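Side-chain contacts in outer membrane lipoprotein carrier protein LolA (Thermus thermophilus, PDB 2YZY), which is of unestablished function but probably binds or carries lipoproteins or related lipidated ligands: residues Q9-R14 and L117-E122; A42-L47 and R51-E56; R159-D164 and L170-V175. All coordinates share one frame; numbering follows the deposited sequence.

Contact 1 (Q9-R14 and L117-E122); sequences QEILDR and LRLEGE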
loop_
_atom_site.group_PDB
_atom_site.type_symbol
_atom_site.label_atom_id
_atom_site.label_comp_id
_atom_site.label_asym_id
_atom_site.label_seq_id
_atom_site.Cartn_x
_atom_site.Cartn_y
_atom_site.Cartn_z
ATOM N N GLN A 9 -3.030 -15.857 9.516
ATOM C CA GLN A 9 -3.828 -14.921 10.296
ATOM C C GLN A 9 -3.027 -14.386 11.477
ATOM O O GLN A 9 -3.081 -13.196 11.785
ATOM C CB GLN A 9 -5.101 -15.603 10.800
ATOM C CG GLN A 9 -6.052 -14.669 11.528
ATOM C CD GLN A 9 -6.441 -13.471 10.683
ATOM O OE1 GLN A 9 -6.992 -13.617 9.591
ATOM N NE2 GLN A 9 -6.155 -12.275 11.185
ATOM N N GLU A 10 -2.279 -15.269 12.133
ATOM C CA GLU A 10 -1.464 -14.876 13.275
ATOM C C GLU A 10 -0.427 -13.838 12.867
ATOM O O GLU A 10 -0.181 -12.869 13.586
ATOM C CB GLU A 10 -0.751 -16.093 13.867
ATOM C CG GLU A 10 0.240 -15.740 14.966
ATOM C CD GLU A 10 0.969 -16.952 15.511
ATOM O OE1 GLU A 10 1.618 -17.664 14.717
ATOM O OE2 GLU A 10 0.895 -17.190 16.734
ATOM N N ILE A 11 0.186 -14.056 11.709
ATOM C CA ILE A 11 1.201 -13.144 11.200
ATOM C C ILE A 11 0.590 -11.787 10.874
ATOM O O ILE A 11 1.142 -10.745 11.235
ATOM C CB ILE A 11 1.872 -13.729 9.940
ATOM C CG1 ILE A 11 2.639 -14.998 10.317
ATOM C CG2 ILE A 11 2.795 -12.700 9.307
ATOM C CD1 ILE A 11 3.250 -15.725 9.144
ATOM N N LEU A 12 -0.552 -11.802 10.197
ATOM C CA LEU A 12 -1.228 -10.564 9.841
ATOM C C LEU A 12 -1.609 -9.803 11.106
ATOM O O LEU A 12 -1.527 -8.577 11.146
ATOM C CB LEU A 12 -2.476 -10.855 9.003
ATOM C CG LEU A 12 -2.229 -11.479 7.627
ATOM C CD1 LEU A 12 -3.557 -11.673 6.908
ATOM C CD2 LEU A 12 -1.310 -10.580 6.812
ATOM N N ASP A 13 -2.017 -10.534 12.141
ATOM C CA ASP A 13 -2.393 -9.903 13.402
ATOM C C ASP A 13 -1.188 -9.206 14.024
ATOM O O ASP A 13 -1.315 -8.118 14.583
ATOM C CB ASP A 13 -2.956 -10.936 14.387
ATOM C CG ASP A 13 -4.250 -11.561 13.901
ATOM O OD1 ASP A 13 -5.127 -10.816 13.415
ATOM O OD2 ASP A 13 -4.398 -12.798 14.015
ATOM N N ARG A 14 -0.021 -9.836 13.925
ATOM C CA ARG A 14 1.208 -9.267 14.466
ATOM C C ARG A 14 1.554 -7.975 13.731
ATOM O O ARG A 14 2.005 -7.001 14.335
ATOM C CB ARG A 14 2.367 -10.256 14.325
ATOM C CG ARG A 14 2.240 -11.506 15.185
ATOM C CD ARG A 14 3.417 -12.445 14.955
ATOM N NE ARG A 14 3.357 -13.626 15.814
ATOM C CZ ARG A 14 3.439 -13.592 17.140
ATOM N NH1 ARG A 14 3.589 -12.433 17.770
ATOM N NH2 ARG A 14 3.368 -14.716 17.839
ATOM N N LEU A 117 -5.208 -16.285 2.225
ATOM C CA LEU A 117 -3.774 -16.398 2.453
ATOM C C LEU A 117 -3.390 -17.536 3.385
ATOM O O LEU A 117 -4.069 -17.807 4.377
ATOM C CB LEU A 117 -3.224 -15.083 3.010
ATOM C CG LEU A 117 -3.219 -13.885 2.058
ATOM C CD1 LEU A 117 -2.756 -12.643 2.803
ATOM C CD2 LEU A 117 -2.304 -14.175 0.878
ATOM N N ARG A 118 -2.286 -18.193 3.052
ATOM C CA ARG A 118 -1.762 -19.305 3.833
ATOM C C ARG A 118 -0.248 -19.142 3.932
ATOM O O ARG A 118 0.393 -18.666 2.993
ATOM C CB ARG A 118 -2.076 -20.632 3.143
ATOM C CG ARG A 118 -3.549 -20.867 2.854
ATOM C CD ARG A 118 -4.335 -21.146 4.122
ATOM N NE ARG A 118 -5.737 -21.436 3.833
ATOM C CZ ARG A 118 -6.151 -22.442 3.067
ATOM N NH1 ARG A 118 -5.272 -23.263 2.508
ATOM N NH2 ARG A 118 -7.448 -22.624 2.856
ATOM N N LEU A 119 0.321 -19.530 5.066
ATOM C CA LEU A 119 1.764 -19.435 5.249
ATOM C C LEU A 119 2.451 -20.583 4.521
ATOM O O LEU A 119 2.209 -21.753 4.826
ATOM C CB LEU A 119 2.123 -19.491 6.736
ATOM C CG LEU A 119 3.619 -19.579 7.053
ATOM C CD1 LEU A 119 4.327 -18.314 6.574
ATOM C CD2 LEU A 119 3.814 -19.762 8.552
ATOM N N GLU A 120 3.302 -20.259 3.552
ATOM C CA GLU A 120 4.008 -21.304 2.822
ATOM C C GLU A 120 5.332 -21.625 3.500
ATOM O O GLU A 120 5.762 -22.779 3.531
ATOM C CB GLU A 120 4.274 -20.888 1.375
ATOM C CG GLU A 120 4.809 -22.039 0.537
ATOM C CD GLU A 120 5.237 -21.617 -0.846
ATOM O OE1 GLU A 120 6.266 -20.922 -0.959
ATOM O OE2 GLU A 120 4.541 -21.979 -1.818
ATOM N N GLY A 121 5.977 -20.599 4.044
ATOM C CA GLY A 121 7.247 -20.801 4.713
ATOM C C GLY A 121 8.003 -19.496 4.826
ATOM O O GLY A 121 7.397 -18.430 4.835
ATOM N N GLU A 122 9.322 -19.569 4.912
ATOM C CA GLU A 122 10.120 -18.360 5.019
ATOM C C GLU A 122 11.154 -18.270 3.912
ATOM O O GLU A 122 11.486 -19.265 3.266
ATOM C CB GLU A 122 10.805 -18.295 6.382
ATOM C CG GLU A 122 11.596 -19.531 6.732
ATOM C CD GLU A 122 12.217 -19.443 8.111
ATOM O OE1 GLU A 122 11.483 -19.133 9.072
ATOM O OE2 GLU A 122 13.434 -19.688 8.229
#

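Contact 2 (A42-L47 and R51-E56); sequences ARVYAL and RLFRVE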
loop_
_atom_site.group_PDB
_atom_site.type_symbol
_atom_site.label_atom_id
_atom_site.label_comp_id
_atom_site.label_asym_id
_atom_site.label_seq_id
_atom_site.Cartn_x
_atom_site.Cartn_y
_atom_site.Cartn_z
ATOM N N ALA A 42 5.570 5.434 -5.364
ATOM C CA ALA A 42 4.727 6.265 -4.523
ATOM C C ALA A 42 5.209 6.298 -3.084
ATOM O O ALA A 42 5.957 5.428 -2.644
ATOM C CB ALA A 42 3.297 5.743 -4.565
ATOM N N ARG A 43 4.796 7.330 -2.360
ATOM C CA ARG A 43 5.128 7.430 -0.946
ATOM C C ARG A 43 3.816 7.156 -0.225
ATOM O O ARG A 43 2.752 7.577 -0.676
ATOM C CB ARG A 43 5.647 8.822 -0.582
ATOM C CG ARG A 43 7.038 9.142 -1.119
ATOM C CD ARG A 43 7.568 10.417 -0.469
ATOM N NE ARG A 43 8.920 10.768 -0.898
ATOM C CZ ARG A 43 9.202 11.592 -1.903
ATOM N NH1 ARG A 43 8.226 12.163 -2.600
ATOM N NH2 ARG A 43 10.468 11.860 -2.197
ATOM N N VAL A 44 3.894 6.435 0.885
ATOM C CA VAL A 44 2.708 6.079 1.655
ATOM C C VAL A 44 2.824 6.601 3.086
ATOM O O VAL A 44 3.897 6.564 3.678
ATOM C CB VAL A 44 2.526 4.549 1.665
ATOM C CG1 VAL A 44 1.300 4.172 2.458
ATOM C CG2 VAL A 44 2.426 4.030 0.229
ATOM N N TYR A 45 1.709 7.089 3.627
ATOM C CA TYR A 45 1.665 7.648 4.976
ATOM C C TYR A 45 0.496 7.074 5.747
ATOM O O TYR A 45 -0.612 6.974 5.222
ATOM C CB TYR A 45 1.509 9.168 4.902
ATOM C CG TYR A 45 2.652 9.838 4.194
ATOM C CD1 TYR A 45 3.764 10.287 4.902
ATOM C CD2 TYR A 45 2.659 9.956 2.802
ATOM C CE1 TYR A 45 4.860 10.831 4.246
ATOM C CE2 TYR A 45 3.750 10.493 2.137
ATOM C CZ TYR A 45 4.845 10.927 2.864
ATOM O OH TYR A 45 5.935 11.439 2.201
ATOM N N ALA A 46 0.740 6.721 7.004
ATOM C CA ALA A 46 -0.311 6.149 7.831
ATOM C C ALA A 46 -0.352 6.740 9.230
ATOM O O ALA A 46 0.673 6.862 9.895
ATOM C CB ALA A 46 -0.126 4.633 7.930
ATOM N N LEU A 47 -1.555 7.113 9.658
ATOM C CA LEU A 47 -1.792 7.639 10.997
ATOM C C LEU A 47 -2.952 6.768 11.485
ATOM O O LEU A 47 -4.113 7.177 11.456
ATOM C CB LEU A 47 -2.195 9.118 10.934
ATOM C CG LEU A 47 -2.351 9.868 12.264
ATOM C CD1 LEU A 47 -1.116 9.672 13.132
ATOM C CD2 LEU A 47 -2.581 11.343 11.986
ATOM N N ARG A 51 -7.206 6.839 11.773
ATOM C CA ARG A 51 -7.749 6.117 10.629
ATOM C C ARG A 51 -7.526 6.908 9.345
ATOM O O ARG A 51 -8.411 6.993 8.495
ATOM C CB ARG A 51 -9.247 5.844 10.815
ATOM C CG ARG A 51 -9.571 4.819 11.890
ATOM C CD ARG A 51 -11.033 4.392 11.804
ATOM N NE ARG A 51 -11.360 3.323 12.744
ATOM C CZ ARG A 51 -11.363 3.462 14.066
ATOM N NH1 ARG A 51 -11.055 4.631 14.612
ATOM N NH2 ARG A 51 -11.674 2.432 14.841
ATOM N N LEU A 52 -6.335 7.484 9.218
ATOM C CA LEU A 52 -5.967 8.271 8.047
ATOM C C LEU A 52 -4.836 7.596 7.285
ATOM O O LEU A 52 -3.882 7.102 7.880
ATOM C CB LEU A 52 -5.522 9.675 8.457
ATOM C CG LEU A 52 -6.540 10.640 9.061
ATOM C CD1 LEU A 52 -5.864 11.993 9.267
ATOM C CD2 LEU A 52 -7.741 10.788 8.139
ATOM N N PHE A 53 -4.941 7.601 5.961
ATOM C CA PHE A 53 -3.944 6.980 5.094
ATOM C C PHE A 53 -3.786 7.891 3.874
ATOM O O PHE A 53 -4.771 8.425 3.371
ATOM C CB PHE A 53 -4.460 5.606 4.657
ATOM C CG PHE A 53 -3.414 4.701 4.073
ATOM C CD1 PHE A 53 -2.418 4.155 4.875
ATOM C CD2 PHE A 53 -3.466 4.340 2.729
ATOM C CE1 PHE A 53 -1.493 3.258 4.351
ATOM C CE2 PHE A 53 -2.547 3.443 2.193
ATOM C CZ PHE A 53 -1.560 2.900 3.005
ATOM N N ARG A 54 -2.556 8.081 3.404
ATOM C CA ARG A 54 -2.325 8.927 2.234
ATOM C C ARG A 54 -1.285 8.287 1.331
ATOM O O ARG A 54 -0.271 7.786 1.805
ATOM C CB ARG A 54 -1.849 10.328 2.654
ATOM C CG ARG A 54 -1.661 11.320 1.489
ATOM C CD ARG A 54 -1.252 12.699 2.005
ATOM N NE ARG A 54 -0.959 13.659 0.938
ATOM C CZ ARG A 54 -1.698 14.731 0.664
ATOM N NH1 ARG A 54 -2.795 14.994 1.367
ATOM N NH2 ARG A 54 -1.319 15.566 -0.295
ATOM N N VAL A 55 -1.558 8.281 0.031
ATOM C CA VAL A 55 -0.631 7.718 -0.943
ATOM C C VAL A 55 -0.334 8.814 -1.958
ATOM O O VAL A 55 -1.253 9.434 -2.501
ATOM C CB VAL A 55 -1.242 6.499 -1.663
ATOM C CG1 VAL A 55 -0.242 5.940 -2.674
ATOM C CG2 VAL A 55 -1.632 5.433 -0.636
ATOM N N GLU A 56 0.950 9.068 -2.194
ATOM C CA GLU A 56 1.378 10.108 -3.131
ATOM C C GLU A 56 2.142 9.457 -4.272
ATOM O O GLU A 56 3.136 8.772 -4.054
ATOM C CB GLU A 56 2.256 11.129 -2.401
ATOM C CG GLU A 56 1.488 11.873 -1.308
ATOM C CD GLU A 56 2.336 12.844 -0.514
ATOM O OE1 GLU A 56 3.500 13.092 -0.899
ATOM O OE2 GLU A 56 1.825 13.369 0.500
HETATM O O HOH W 1 5.347 12.424 -2.852
HETATM O O HOH W 2 5.331 13.854 0.878
#

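Contact 3 (R159-D164 and L170-V175); sequences RFVFLD and LADLKV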
loop_
_atom_site.group_PDB
_atom_site.type_symbol
_atom_site.label_atom_id
_atom_site.label_comp_id
_atom_site.label_asym_id
_atom_site.label_seq_id
_atom_site.Cartn_x
_atom_site.Cartn_y
_atom_site.Cartn_z
ATOM N N ARG A 159 6.708 -6.961 0.287
ATOM C CA ARG A 159 6.454 -7.170 -1.132
ATOM C C ARG A 159 5.114 -7.843 -1.412
ATOM O O ARG A 159 4.693 -8.738 -0.680
ATOM C CB ARG A 159 7.592 -8.030 -1.698
ATOM C CG ARG A 159 7.610 -8.219 -3.200
ATOM C CD ARG A 159 8.745 -9.160 -3.570
ATOM N NE ARG A 159 8.963 -9.253 -5.009
ATOM C CZ ARG A 159 9.858 -10.063 -5.565
ATOM N NH1 ARG A 159 10.611 -10.841 -4.798
ATOM N NH2 ARG A 159 10.001 -10.093 -6.884
ATOM N N PHE A 160 4.452 -7.396 -2.476
ATOM C CA PHE A 160 3.169 -7.950 -2.903
ATOM C C PHE A 160 3.337 -8.373 -4.357
ATOM O O PHE A 160 3.763 -7.572 -5.191
ATOM C CB PHE A 160 2.059 -6.893 -2.838
ATOM C CG PHE A 160 1.827 -6.318 -1.467
ATOM C CD1 PHE A 160 0.704 -6.678 -0.731
ATOM C CD2 PHE A 160 2.709 -5.382 -0.933
ATOM C CE1 PHE A 160 0.457 -6.110 0.520
ATOM C CE2 PHE A 160 2.471 -4.809 0.319
ATOM C CZ PHE A 160 1.344 -5.173 1.044
ATOM N N VAL A 161 2.999 -9.621 -4.666
ATOM C CA VAL A 161 3.119 -10.119 -6.033
ATOM C C VAL A 161 1.804 -10.748 -6.467
ATOM O O VAL A 161 1.306 -11.665 -5.819
ATOM C CB VAL A 161 4.227 -11.190 -6.159
ATOM C CG1 VAL A 161 4.395 -11.583 -7.617
ATOM C CG2 VAL A 161 5.540 -10.663 -5.603
ATOM N N PHE A 162 1.248 -10.246 -7.564
ATOM C CA PHE A 162 -0.015 -10.750 -8.098
ATOM C C PHE A 162 0.255 -11.528 -9.380
ATOM O O PHE A 162 0.931 -11.036 -10.285
ATOM C CB PHE A 162 -0.958 -9.575 -8.362
ATOM C CG PHE A 162 -1.333 -8.823 -7.119
ATOM C CD1 PHE A 162 -2.405 -9.238 -6.334
ATOM C CD2 PHE A 162 -0.574 -7.734 -6.697
ATOM C CE1 PHE A 162 -2.714 -8.585 -5.143
ATOM C CE2 PHE A 162 -0.875 -7.072 -5.507
ATOM C CZ PHE A 162 -1.947 -7.500 -4.728
ATOM N N LEU A 163 -0.278 -12.745 -9.450
ATOM C CA LEU A 163 -0.066 -13.622 -10.598
ATOM C C LEU A 163 -1.354 -13.997 -11.324
ATOM O O LEU A 163 -2.417 -14.072 -10.714
ATOM C CB LEU A 163 0.607 -14.913 -10.130
ATOM C CG LEU A 163 1.810 -14.797 -9.191
ATOM C CD1 LEU A 163 2.172 -16.178 -8.665
ATOM C CD2 LEU A 163 2.980 -14.167 -9.919
ATOM N N ASP A 164 -1.252 -14.249 -12.626
ATOM C CA ASP A 164 -2.427 -14.658 -13.385
ATOM C C ASP A 164 -2.504 -16.184 -13.359
ATOM O O ASP A 164 -1.759 -16.833 -12.622
ATOM C CB ASP A 164 -2.378 -14.140 -14.834
ATOM C CG ASP A 164 -1.290 -14.794 -15.672
ATOM O OD1 ASP A 164 -0.714 -15.819 -15.252
ATOM O OD2 ASP A 164 -1.021 -14.280 -16.780
ATOM N N LEU A 170 1.579 -9.993 -12.774
ATOM C CA LEU A 170 0.753 -8.883 -13.233
ATOM C C LEU A 170 1.223 -7.609 -12.543
ATOM O O LEU A 170 1.204 -6.524 -13.125
ATOM C CB LEU A 170 -0.715 -9.145 -12.896
ATOM C CG LEU A 170 -1.354 -10.332 -13.620
ATOM C CD1 LEU A 170 -2.718 -10.633 -13.022
ATOM C CD2 LEU A 170 -1.469 -10.020 -15.105
ATOM N N ALA A 171 1.648 -7.756 -11.291
ATOM C CA ALA A 171 2.134 -6.633 -10.505
ATOM C C ALA A 171 3.095 -7.151 -9.445
ATOM O O ALA A 171 2.862 -8.196 -8.837
ATOM C CB ALA A 171 0.973 -5.904 -9.846
ATOM N N ASP A 172 4.179 -6.417 -9.242
ATOM C CA ASP A 172 5.195 -6.777 -8.260
ATOM C C ASP A 172 5.571 -5.469 -7.580
ATOM O O ASP A 172 6.321 -4.667 -8.135
ATOM C CB ASP A 172 6.406 -7.386 -8.972
ATOM C CG ASP A 172 7.485 -7.854 -8.013
ATOM O OD1 ASP A 172 7.364 -7.613 -6.794
ATOM O OD2 ASP A 172 8.465 -8.462 -8.491
ATOM N N LEU A 173 5.033 -5.253 -6.384
ATOM C CA LEU A 173 5.288 -4.023 -5.646
ATOM C C LEU A 173 6.086 -4.272 -4.379
ATOM O O LEU A 173 5.711 -5.097 -3.549
ATOM C CB LEU A 173 3.958 -3.344 -5.309
ATOM C CG LEU A 173 3.115 -2.963 -6.530
ATOM C CD1 LEU A 173 1.775 -2.415 -6.078
ATOM C CD2 LEU A 173 3.858 -1.929 -7.366
ATOM N N LYS A 174 7.182 -3.538 -4.229
ATOM C CA LYS A 174 8.043 -3.696 -3.073
ATOM C C LYS A 174 8.023 -2.468 -2.176
ATOM O O LYS A 174 7.894 -1.342 -2.651
ATOM C CB LYS A 174 9.480 -3.959 -3.532
ATOM C CG LYS A 174 9.625 -5.170 -4.442
ATOM C CD LYS A 174 11.070 -5.359 -4.897
ATOM C CE LYS A 174 11.994 -5.651 -3.725
ATOM N NZ LYS A 174 13.389 -5.922 -4.176
ATOM N N VAL A 175 8.120 -2.692 -0.870
ATOM C CA VAL A 175 8.188 -1.583 0.074
ATOM C C VAL A 175 9.698 -1.412 0.229
ATOM O O VAL A 175 10.337 -2.126 1.012
ATOM C CB VAL A 175 7.546 -1.946 1.429
ATOM C CG1 VAL A 175 7.642 -0.763 2.387
ATOM C CG2 VAL A 175 6.094 -2.336 1.222
#

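Contact 1 (Q9-R14 and L117-E122)
I11 and L12 of helix 7-18 meet L119 and L117 of strand 116-125 through branched aliphatic ends; the side chains that touch carry no flat group. Those flat groups that lie on the helix bond to one another instead. The side-chain amide of Q9 donates through NE2 to D13 OD1 at 2.9 Å, one helical turn on. The acceptor lies in the amide plane, but the nitrogen stands 39° above the plane of the carboxylate, and a weaker bond reaches OD2 at the same carboxylate. A long salt bridge, R14 NH2 to E10 OE2 at 3.7 Å, likewise spans one turn.

Across the contact, the closest approach is methyl to methyl: I11 CD1 lies 3.8 Å from L119 CD1 and 4.1 Å from L119 CD2, so it abuts both branches of the leucine. The two side chains cross at about a right angle. I11 keeps CG1 beside its backbone N (chi1 -65°) and extends beyond it, which carries CD1 forward to the strand. A second, looser touch sits beside the first, L12 CD1 to L117 CD1 at 4.3 Å. The nearest CA atoms, those of I11 and L119, remain 8.7 Å apart, as expected for a helix laid on a strand through its side chains.

I11 also reaches W131, L133 and I150, while L12 and L117 share L148; an N-terminal helix packed on several strands is consistent with a LolA-like fold. Past L119 the strand has a classic beta bulge, E120 and G121 both facing K132. With 125 Å² buried and nothing polar joining the segments, the contact appears to rest on dispersion and the exclusion of water; R14 and E10 pair within the helix, while E120 and E122 pair with K132 and K152.

Contact 2 (A42-L47 and R51-E56)
Y45 and E56 interlock on one face of this antiparallel pair. The tyrosine has CG beside its backbone N (chi1 -61°), and its ring leans past its direct partner R54 to the glutamate: CE2 is 3.8 Å from E56 CD, ring and carboxylate planes 38° apart. Water extends the fit. E56 OE1 accepts from one water that R43 NH1 donates to and from another, 2.8 Å from Y45 OH. E56 OE2 forms a salt bridge with R54 NE at 2.8 Å, met on the anti side, 19° out of the carboxylate plane, and has R190 as a second partner.

Six backbone hydrogen bonds, pairing R43 with E56, Y45 with R54 and L47 with L52, define the hairpin of strands 39-47 and 52-59. It is consistent with the strongly curved antiparallel sheet of a LolA-like fold. R51 and L52 both face L47 in a G1 beta bulge, with R51 in a left-handed helical conformation.

On the opposite face the valines V44 and V55 pair directly, while the F53 ring swings across the strand gap, setting its edge against the small A46, whose CB is 3.8 Å from CD1. V55 CG1 fits by A42 CB at 4.0 Å, and W23 packs on V44 and A46. On the Y45 face, L47 and L52 meet at their CB atoms, 4.2 Å apart, and L188 of helix 185-188 touches both Y45 and L47.

Contact 3 (R159-D164 and L170-V175)
R159 and D172 meet diagonally across the two strands, the arginine held side-on against the carboxylate. NE donates to OD1 of D172 at 2.9 Å and NH2 to OD2 at 2.8 Å, both nearly straight (178° and 179°). The guanidinium and carboxylate planes are nearly coplanar, 18° apart, and both acceptor oxygens are met on their syn sides. R159 reaches that place because CG is anti to the backbone N and the chain runs extended to NE, while D172, from the opposite strand, meets the guanidinium edge with both oxygens.

K174, the direct non-hydrogen-bonded partner of R159, runs alongside it and points the same way, CG to CG 3.9 Å. Its chain bends at chi3, and NZ, a like charge, lies 5.6 Å from R159 NE. V161 lies beside D172 in similar fashion, CG2 3.7 Å from OD1, closing in on the salt bridge with a methyl group.

The other face is apolar. F162 sets CD2 4.0 Å from A171 CB, its ring oblique to that methyl, and F143 meets the same ring edge-to-face. F160 turns its ring edge to L173 O and, more distantly, to V175 CG2. At the hairpin end L170 and A171 both face F162, a classic beta bulge; L170 CD1 settles 4.0 Å from D164 CB, and D164 OD1 itself binds K168 N in the turn.

The two-pronged grip should restrain the turn of the guanidinium about CD-NE and of the carboxylate about CB-CG. The charge of R159 would tend to favour the ionised form of D172.

How the contacts relate
All three contacts belong to one run of mainly antiparallel strands, without touching. Contacts 2 and 3 are hairpins whose centres lie about 19 Å apart, nearest atoms about 7 Å; strand 23-30 bridges them, V27 meeting V44 of one and L173 of the other. Strand 145-151 similarly links contacts 1 and 3, about 17 Å between centres: L148 touches L12, L117 and F160, and M146 touches L117 and F162. Contacts 1 and 2 are farthest apart, about 24 Å between centres, although 42-56 is nested in the loop contact 1 closes. No active site is established; methylpentanediol molecules, probably from the crystallisation liquor, lie near E120, R43 and L163.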